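PDB 5CWW: nucleoporin NUP82 from Chaetomium thermophilum, which probably serves as a structural component of the nuclear pore complex and docking site for transport factors, and is represented here by its N-terminal beta-propeller part. Local coordinates for residues B[192-195]-B[199-202]; B[250-255]-B[280-285]; B[62-67]-B[127-132]. All blocks are in the same frame, centred on the assembly; numbering follows the deposited sequence.

Overall arrangement
The three contacts follow one another around a beta-propeller; the sheets concerned are four-stranded and antiparallel. Along the chain the order is interaction 3, interaction 1, interaction 2. Interaction 3 bridges two neighbouring sheets, 49-110 and 119-162. Interaction 1 lies within the next sheet, 175-220. Interaction 2 joins the run into outer strand 254-258 to inner strand 281-284 of the sheet after it. The centres of interactions 1 and 2 are 13 Å apart, and they touch: E195 O and V254 N probably form a hydrogen bond, and V193 packs on V254. Interaction 3 is about 20 Å from interaction 1 and 28 Å from interaction 2, between centres. They sample bonding within a blade and packing between blades.

Interaction 1: B[192-195]-B[199-202]; sequences TVTE and VRVW
The beta hairpin of a WD-type propeller blade brings T192 against R200 and W202. T192 and R200 form an antiparallel hydrogen-bonded pair. T192 N gives its hydrogen to R200 O at 2.9 Å, and R200 N returns one to T192 O at 3.0 Å. Beyond this pair, W202 NE1 donates to T192 OG1 at 2.9 Å. The bond is almost straight (173°), and the oxygen sits at the indole edge, in the ring plane. The T192 torsion (chi1 61°) sets OG1 between the backbone N and the carbonyl carbon, turned to the indole. H168 NE2 also bonds to this oxygen, and water 1 lies 3.0 Å from T192 OG1. The water links weakly to R200 NE. The R200 chain bends at chi3 (-89°), which leaves T194 CG2 at the edge of its guanidinium, 3.5 Å from NH2. T194 OG1 itself bonds to D196 and to the backbone of I198. On the other sheet face, V193 CG2 and V199 CG2 meet at 4.4 Å and join the packing of strands 254-258 and 272-276. W202, T192 and H168 are linked as in the Trp-Ser/Thr-His part of the structural tetrad of WD-repeat blades, consistent with a WD-type propeller.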
loop_
_atom_site.group_PDB
_atom_site.type_symbol
_atom_site.label_atom_id
_atom_site.label_comp_id
_atom_site.label_asym_id
_atom_site.label_seq_id
_atom_site.Cartn_x
_atom_site.Cartn_y
_atom_site.Cartn_z
ATOM N N THR B 192 1.459 -5.617 6.846
ATOM C CA THR B 192 0.721 -6.288 5.783
ATOM C C THR B 192 -0.530 -5.486 5.447
ATOM O O THR B 192 -1.118 -4.837 6.313
ATOM C CB THR B 192 0.328 -7.731 6.171
ATOM O OG1 THR B 192 -0.525 -7.721 7.326
ATOM C CG2 THR B 192 1.571 -8.565 6.464
ATOM N N VAL B 193 -0.916 -5.521 4.177
ATOM C CA VAL B 193 -2.107 -4.831 3.707
ATOM C C VAL B 193 -2.898 -5.769 2.806
ATOM O O VAL B 193 -2.336 -6.416 1.919
ATOM C CB VAL B 193 -1.757 -3.536 2.936
ATOM C CG1 VAL B 193 -3.016 -2.744 2.617
ATOM C CG2 VAL B 193 -0.786 -2.679 3.736
ATOM N N THR B 194 -4.205 -5.839 3.048
ATOM C CA THR B 194 -5.096 -6.696 2.279
ATOM C C THR B 194 -5.882 -5.879 1.263
ATOM O O THR B 194 -5.930 -4.652 1.355
ATOM C CB THR B 194 -6.080 -7.444 3.200
ATOM O OG1 THR B 194 -6.784 -6.498 4.012
ATOM C CG2 THR B 194 -5.336 -8.414 4.103
ATOM N N GLU B 195 -6.482 -6.563 0.291
ATOM C CA GLU B 195 -7.333 -5.915 -0.705
ATOM C C GLU B 195 -8.432 -5.067 -0.076
ATOM O O GLU B 195 -8.749 -3.992 -0.578
ATOM C CB GLU B 195 -7.977 -6.955 -1.624
ATOM C CG GLU B 195 -7.082 -7.447 -2.743
ATOM C CD GLU B 195 -7.829 -8.311 -3.741
ATOM O OE1 GLU B 195 -8.830 -8.947 -3.349
ATOM O OE2 GLU B 195 -7.417 -8.346 -4.922
ATOM N N VAL B 199 -4.914 -2.609 7.411
ATOM C CA VAL B 199 -3.488 -2.451 7.662
ATOM C C VAL B 199 -3.144 -3.102 8.992
ATOM O O VAL B 199 -3.757 -2.798 10.017
ATOM C CB VAL B 199 -3.073 -0.964 7.681
ATOM C CG1 VAL B 199 -1.581 -0.816 7.968
ATOM C CG2 VAL B 199 -3.428 -0.298 6.359
ATOM N N ARG B 200 -2.171 -4.006 8.969
ATOM C CA ARG B 200 -1.773 -4.731 10.169
ATOM C C ARG B 200 -0.272 -4.656 10.404
ATOM O O ARG B 200 0.526 -5.007 9.533
ATOM C CB ARG B 200 -2.223 -6.190 10.076
ATOM C CG ARG B 200 -3.680 -6.397 10.464
ATOM C CD ARG B 200 -4.082 -7.855 10.350
ATOM N NE ARG B 200 -4.583 -8.171 9.015
ATOM C CZ ARG B 200 -5.864 -8.329 8.693
ATOM N NH1 ARG B 200 -6.817 -8.221 9.606
ATOM N NH2 ARG B 200 -6.191 -8.611 7.441
ATOM N N VAL B 201 0.092 -4.172 11.587
ATOM C CA VAL B 201 1.482 -4.090 12.010
ATOM C C VAL B 201 1.837 -5.290 12.893
ATOM O O VAL B 201 1.226 -5.496 13.946
ATOM C CB VAL B 201 1.755 -2.785 12.783
ATOM C CG1 VAL B 201 3.230 -2.690 13.173
ATOM C CG2 VAL B 201 1.334 -1.568 11.952
ATOM N N TRP B 202 2.819 -6.075 12.459
ATOM C CA TRP B 202 3.304 -7.224 13.222
ATOM C C TRP B 202 4.714 -6.949 13.717
ATOM O O TRP B 202 5.585 -6.582 12.928
ATOM C CB TRP B 202 3.301 -8.494 12.368
ATOM C CG TRP B 202 2.078 -8.676 11.523
ATOM C CD1 TRP B 202 1.790 -8.038 10.350
ATOM C CD2 TRP B 202 0.987 -9.573 11.769
ATOM N NE1 TRP B 202 0.584 -8.474 9.857
ATOM C CE2 TRP B 202 0.071 -9.418 10.710
ATOM C CE3 TRP B 202 0.695 -10.489 12.785
ATOM C CZ2 TRP B 202 -1.116 -10.143 10.638
ATOM C CZ3 TRP B 202 -0.486 -11.207 12.711
ATOM C CH2 TRP B 202 -1.375 -11.031 11.646
HETATM O O HOH W 1 -3.337 -6.813 6.682
#

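Interaction 2: B[250-255]-B[280-285]; sequences FDMEVA and DVYALC
The Y282 ring meets segment 250-255 at its hydroxyl end. The methyl M252 CE stands over one face, 4.7 Å from Y282 CZ, a loose approach. Water 2 lies in the ring plane at the hydroxyl edge and accepts the hydrogen of Y282 OH at 2.5 Å. It spends its own hydrogens on D251 O, at 2.7 Å, and on D280 OD2, at 2.6 Å. The other flat groups are the D251 and D280 carboxylates, with planes 38° apart. Their nearest oxygens, D251 OD1 and D280 OD2, stand 3.6 Å apart. Water 3 donates to D251 OD1 at 2.7 Å and to D280 OD2 at 2.8 Å. D280 CG lies beside its backbone N (chi1 -65°), which brings OD2 to both waters. Their two donated bonds probably ease the repulsion, though one acid may still bind a proton more readily. At the interface with another protein, its backbone bonds to D251 OD2 and a basic side chain packs on D280, perhaps offsetting its charge. Segment 250-255 runs from helix 248-251 into strand 254-258. Strand 272-276 separates that strand from 281-284. M252 and Y282 both touch L369 of strand 369-370, and M252 also packs on helix 221-225.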
loop_
_atom_site.group_PDB
_atom_site.type_symbol
_atom_site.label_atom_id
_atom_site.label_comp_id
_atom_site.label_asym_id
_atom_site.label_seq_id
_atom_site.Cartn_x
_atom_site.Cartn_y
_atom_site.Cartn_z
ATOM N N PHE B 250 -14.789 -1.827 -4.237
ATOM C CA PHE B 250 -13.956 -1.517 -5.399
ATOM C C PHE B 250 -13.214 -0.194 -5.235
ATOM O O PHE B 250 -12.095 -0.046 -5.718
ATOM C CB PHE B 250 -14.801 -1.481 -6.680
ATOM C CG PHE B 250 -15.838 -0.391 -6.704
ATOM C CD1 PHE B 250 -15.493 0.909 -7.035
ATOM C CD2 PHE B 250 -17.166 -0.673 -6.422
ATOM C CE1 PHE B 250 -16.445 1.910 -7.063
ATOM C CE2 PHE B 250 -18.123 0.324 -6.451
ATOM C CZ PHE B 250 -17.762 1.616 -6.772
ATOM N N ASP B 251 -13.827 0.763 -4.547
ATOM C CA ASP B 251 -13.256 2.102 -4.460
ATOM C C ASP B 251 -12.098 2.158 -3.468
ATOM O O ASP B 251 -11.244 3.042 -3.560
ATOM C CB ASP B 251 -14.327 3.124 -4.067
ATOM C CG ASP B 251 -14.214 4.430 -4.848
ATOM O OD1 ASP B 251 -13.237 4.609 -5.606
ATOM O OD2 ASP B 251 -15.106 5.289 -4.690
ATOM N N MET B 252 -12.070 1.216 -2.528
ATOM C CA MET B 252 -10.946 1.095 -1.605
ATOM C C MET B 252 -10.327 -0.298 -1.685
ATOM O O MET B 252 -9.803 -0.815 -0.698
ATOM C CB MET B 252 -11.385 1.408 -0.172
ATOM C CG MET B 252 -11.751 2.874 0.042
ATOM S SD MET B 252 -11.980 3.329 1.774
ATOM C CE MET B 252 -10.280 3.317 2.348
ATOM N N GLU B 253 -10.405 -0.908 -2.864
ATOM C CA GLU B 253 -9.662 -2.133 -3.129
ATOM C C GLU B 253 -8.194 -1.763 -3.307
ATOM O O GLU B 253 -7.842 -1.050 -4.243
ATOM C CB GLU B 253 -10.195 -2.849 -4.370
ATOM C CG GLU B 253 -9.523 -4.186 -4.647
ATOM C CD GLU B 253 -9.949 -4.793 -5.968
ATOM O OE1 GLU B 253 -10.550 -5.886 -5.954
ATOM O OE2 GLU B 253 -9.677 -4.181 -7.022
ATOM N N VAL B 254 -7.338 -2.252 -2.415
ATOM C CA VAL B 254 -5.927 -1.878 -2.437
ATOM C C VAL B 254 -5.175 -2.611 -3.537
ATOM O O VAL B 254 -5.311 -3.826 -3.691
ATOM C CB VAL B 254 -5.243 -2.170 -1.086
ATOM C CG1 VAL B 254 -3.778 -1.730 -1.113
ATOM C CG2 VAL B 254 -5.984 -1.470 0.047
ATOM N N ALA B 255 -4.388 -1.855 -4.301
ATOM C CA ALA B 255 -3.513 -2.422 -5.322
ATOM C C ALA B 255 -2.126 -2.673 -4.743
ATOM O O ALA B 255 -1.525 -3.715 -4.987
ATOM C CB ALA B 255 -3.424 -1.498 -6.522
ATOM N N ASP B 280 -7.210 5.852 -6.796
ATOM C CA ASP B 280 -6.990 6.786 -5.698
ATOM C C ASP B 280 -5.727 6.459 -4.913
ATOM O O ASP B 280 -5.275 5.312 -4.876
ATOM C CB ASP B 280 -8.197 6.797 -4.758
ATOM C CG ASP B 280 -9.450 7.337 -5.421
ATOM O OD1 ASP B 280 -9.325 8.120 -6.386
ATOM O OD2 ASP B 280 -10.561 6.983 -4.975
ATOM N N VAL B 281 -5.172 7.488 -4.280
ATOM C CA VAL B 281 -3.960 7.365 -3.484
ATOM C C VAL B 281 -4.240 7.900 -2.088
ATOM O O VAL B 281 -4.913 8.918 -1.933
ATOM C CB VAL B 281 -2.778 8.137 -4.123
ATOM C CG1 VAL B 281 -1.563 8.144 -3.208
ATOM C CG2 VAL B 281 -2.421 7.541 -5.478
ATOM N N TYR B 282 -3.715 7.210 -1.081
ATOM C CA TYR B 282 -3.905 7.596 0.310
ATOM C C TYR B 282 -2.582 7.579 1.061
ATOM O O TYR B 282 -1.631 6.918 0.646
ATOM C CB TYR B 282 -4.891 6.650 1.002
ATOM C CG TYR B 282 -6.314 6.750 0.509
ATOM C CD1 TYR B 282 -6.749 5.998 -0.572
ATOM C CD2 TYR B 282 -7.229 7.582 1.139
ATOM C CE1 TYR B 282 -8.053 6.080 -1.019
ATOM C CE2 TYR B 282 -8.533 7.672 0.699
ATOM C CZ TYR B 282 -8.941 6.918 -0.379
ATOM O OH TYR B 282 -10.241 7.002 -0.817
ATOM N N ALA B 283 -2.535 8.295 2.180
ATOM C CA ALA B 283 -1.364 8.293 3.045
ATOM C C ALA B 283 -1.778 8.227 4.510
ATOM O O ALA B 283 -2.771 8.831 4.909
ATOM C CB ALA B 283 -0.510 9.527 2.788
ATOM N N LEU B 284 -1.010 7.479 5.296
ATOM C CA LEU B 284 -1.203 7.385 6.740
ATOM C C LEU B 284 0.053 7.845 7.457
ATOM O O LEU B 284 1.122 7.272 7.257
ATOM C CB LEU B 284 -1.512 5.950 7.164
ATOM C CG LEU B 284 -2.937 5.410 7.157
ATOM C CD1 LEU B 284 -2.890 3.966 7.629
ATOM C CD2 LEU B 284 -3.868 6.228 8.041
ATOM N N CYS B 285 -0.072 8.854 8.312
ATOM C CA CYS B 285 1.092 9.391 9.006
ATOM C C CYS B 285 0.709 10.056 10.326
ATOM O O CYS B 285 -0.210 10.869 10.356
ATOM C CB CYS B 285 1.812 10.397 8.107
ATOM S SG CYS B 285 3.166 11.270 8.905
HETATM O O HOH W 2 -10.774 5.563 -2.827
HETATM O O HOH W 3 -12.921 7.142 -6.455
#

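Interaction 3: B[62-67]-B[127-132]; sequences KQIRWG and DFLAVL
I64 meets V131 and L129 by apolar packing alone. It reaches from strand 63-68 toward strand 128-132. Its CD1 meets V131 CG2 tip to tip at 3.9 Å. The same methyl lies 4.2 Å from L129 CD2. L129 CD2 and V131 CG2 are themselves 4.4 Å apart, so the three methyls form a nearly equilateral triangle. I64 holds CG1 beside the backbone N (chi1 -55°), and its chain is then extended (chi2 171°), which carries CD1 well out from the strand. V131 CG2 is the nearer branch; V131 CG1 is 4.4 Å from I64 CD1. The backbones stay apart, with I64 CA and V131 CA 9.4 Å from each other.

Backbone bonding stays within each sheet. I64 pairs with I109 of strand 106-110, and R65 with V58 of strand 55-60. The two strands belong to separate four-stranded sheets, which pack against each other as neighbouring blades, and no hydrogen bond runs between the segments.

Further side chains extend the apolar layer. I64 also touches L120 of strand 119-122, and L129 touches M122 and L142. W66 joins from the same strand as I64, packing on P143 and L148 in the loop after strand 137-141. Strand 128-132 works on both its faces: L129 and V131 meet I64, while F128, A130 and L132 pack on strand 175-180 of the following blade.

All three touching residues are buried, and they meet through methyl groups alone. The attraction is therefore dispersive and hydrophobic, with no directional bond between the two segments.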
loop_
_atom_site.group_PDB
_atom_site.type_symbol
_atom_site.label_atom_id
_atom_site.label_comp_id
_atom_site.label_asym_id
_atom_site.label_seq_id
_atom_site.Cartn_x
_atom_site.Cartn_y
_atom_site.Cartn_z
ATOM N N LYS B 62 5.872 -23.999 -4.911
ATOM C CA LYS B 62 5.779 -24.059 -3.455
ATOM C C LYS B 62 7.148 -24.178 -2.787
ATOM O O LYS B 62 7.232 -24.515 -1.606
ATOM C CB LYS B 62 4.899 -25.238 -3.030
ATOM C CG LYS B 62 3.460 -25.152 -3.510
ATOM C CD LYS B 62 2.646 -26.337 -3.014
ATOM C CE LYS B 62 1.183 -26.220 -3.409
ATOM N NZ LYS B 62 1.000 -26.176 -4.885
ATOM N N GLN B 63 8.214 -23.903 -3.535
ATOM C CA GLN B 63 9.569 -23.977 -2.993
ATOM C C GLN B 63 10.387 -22.742 -3.356
ATOM O O GLN B 63 10.104 -22.064 -4.345
ATOM C CB GLN B 63 10.285 -25.235 -3.495
ATOM C CG GLN B 63 10.516 -25.266 -4.998
ATOM C CD GLN B 63 11.177 -26.550 -5.461
ATOM O OE1 GLN B 63 11.206 -27.546 -4.737
ATOM N NE2 GLN B 63 11.723 -26.530 -6.671
ATOM N N ILE B 64 11.399 -22.460 -2.540
ATOM C CA ILE B 64 12.312 -21.349 -2.781
ATOM C C ILE B 64 13.712 -21.883 -3.070
ATOM O O ILE B 64 14.294 -22.599 -2.256
ATOM C CB ILE B 64 12.374 -20.387 -1.575
ATOM C CG1 ILE B 64 10.971 -19.901 -1.203
ATOM C CG2 ILE B 64 13.287 -19.199 -1.888
ATOM C CD1 ILE B 64 10.913 -19.121 0.098
ATOM N N ARG B 65 14.245 -21.533 -4.236
ATOM C CA ARG B 65 15.575 -21.982 -4.632
ATOM C C ARG B 65 16.622 -20.950 -4.233
ATOM O O ARG B 65 16.591 -19.803 -4.678
ATOM C CB ARG B 65 15.620 -22.265 -6.133
ATOM C CG ARG B 65 14.627 -23.337 -6.543
ATOM C CD ARG B 65 14.669 -23.644 -8.021
ATOM N NE ARG B 65 13.753 -24.731 -8.354
ATOM C CZ ARG B 65 13.174 -24.897 -9.539
ATOM N NH1 ARG B 65 13.418 -24.053 -10.531
ATOM N NH2 ARG B 65 12.356 -25.920 -9.737
ATOM N N TRP B 66 17.537 -21.382 -3.372
ATOM C CA TRP B 66 18.534 -20.512 -2.761
ATOM C C TRP B 66 19.902 -20.704 -3.408
ATOM O O TRP B 66 20.343 -21.835 -3.605
ATOM C CB TRP B 66 18.604 -20.808 -1.262
ATOM C CG TRP B 66 19.570 -19.973 -0.493
ATOM C CD1 TRP B 66 19.941 -18.688 -0.756
ATOM C CD2 TRP B 66 20.288 -20.370 0.679
ATOM N NE1 TRP B 66 20.849 -18.258 0.183
ATOM C CE2 TRP B 66 21.079 -19.274 1.074
ATOM C CE3 TRP B 66 20.340 -21.548 1.433
ATOM C CZ2 TRP B 66 21.912 -19.320 2.189
ATOM C CZ3 TRP B 66 21.168 -21.592 2.538
ATOM C CH2 TRP B 66 21.944 -20.485 2.906
ATOM N N GLY B 67 20.574 -19.604 -3.736
ATOM C CA GLY B 67 21.888 -19.689 -4.346
ATOM C C GLY B 67 22.712 -18.415 -4.273
ATOM O O GLY B 67 22.171 -17.309 -4.257
ATOM N N ASP B 127 17.677 -10.932 7.607
ATOM C CA ASP B 127 17.645 -12.159 8.398
ATOM C C ASP B 127 16.278 -12.841 8.309
ATOM O O ASP B 127 16.178 -14.057 8.473
ATOM C CB ASP B 127 17.998 -11.865 9.860
ATOM C CG ASP B 127 17.230 -10.684 10.423
ATOM O OD1 ASP B 127 16.587 -9.952 9.638
ATOM O OD2 ASP B 127 17.277 -10.482 11.654
ATOM N N PHE B 128 15.234 -12.056 8.044
ATOM C CA PHE B 128 13.884 -12.588 7.845
ATOM C C PHE B 128 13.432 -12.414 6.397
ATOM O O PHE B 128 13.771 -11.426 5.744
ATOM C CB PHE B 128 12.870 -11.896 8.767
ATOM C CG PHE B 128 13.050 -12.194 10.235
ATOM C CD1 PHE B 128 14.056 -13.031 10.687
ATOM C CD2 PHE B 128 12.188 -11.632 11.165
ATOM C CE1 PHE B 128 14.205 -13.292 12.036
ATOM C CE2 PHE B 128 12.330 -11.893 12.512
ATOM C CZ PHE B 128 13.340 -12.725 12.948
ATOM N N LEU B 129 12.652 -13.375 5.911
ATOM C CA LEU B 129 12.084 -13.313 4.568
ATOM C C LEU B 129 10.579 -13.564 4.610
ATOM O O LEU B 129 10.130 -14.636 5.025
ATOM C CB LEU B 129 12.759 -14.333 3.649
ATOM C CG LEU B 129 12.278 -14.359 2.195
ATOM C CD1 LEU B 129 12.689 -13.085 1.465
ATOM C CD2 LEU B 129 12.810 -15.587 1.475
ATOM N N ALA B 130 9.806 -12.571 4.183
ATOM C CA ALA B 130 8.357 -12.702 4.106
ATOM C C ALA B 130 7.975 -13.453 2.835
ATOM O O ALA B 130 8.439 -13.112 1.746
ATOM C CB ALA B 130 7.692 -11.337 4.144
ATOM N N VAL B 131 7.134 -14.473 2.984
ATOM C CA VAL B 131 6.747 -15.347 1.879
ATOM C C VAL B 131 5.234 -15.331 1.690
ATOM O O VAL B 131 4.489 -15.828 2.536
ATOM C CB VAL B 131 7.211 -16.799 2.118
ATOM C CG1 VAL B 131 6.859 -17.682 0.926
ATOM C CG2 VAL B 131 8.707 -16.839 2.385
ATOM N N LEU B 132 4.792 -14.759 0.575
ATOM C CA LEU B 132 3.373 -14.536 0.323
ATOM C C LEU B 132 2.813 -15.409 -0.791
ATOM O O LEU B 132 3.399 -15.522 -1.868
ATOM C CB LEU B 132 3.119 -13.072 -0.034
ATOM C CG LEU B 132 3.069 -12.052 1.102
ATOM C CD1 LEU B 132 4.420 -11.903 1.781
ATOM C CD2 LEU B 132 2.582 -10.712 0.565
#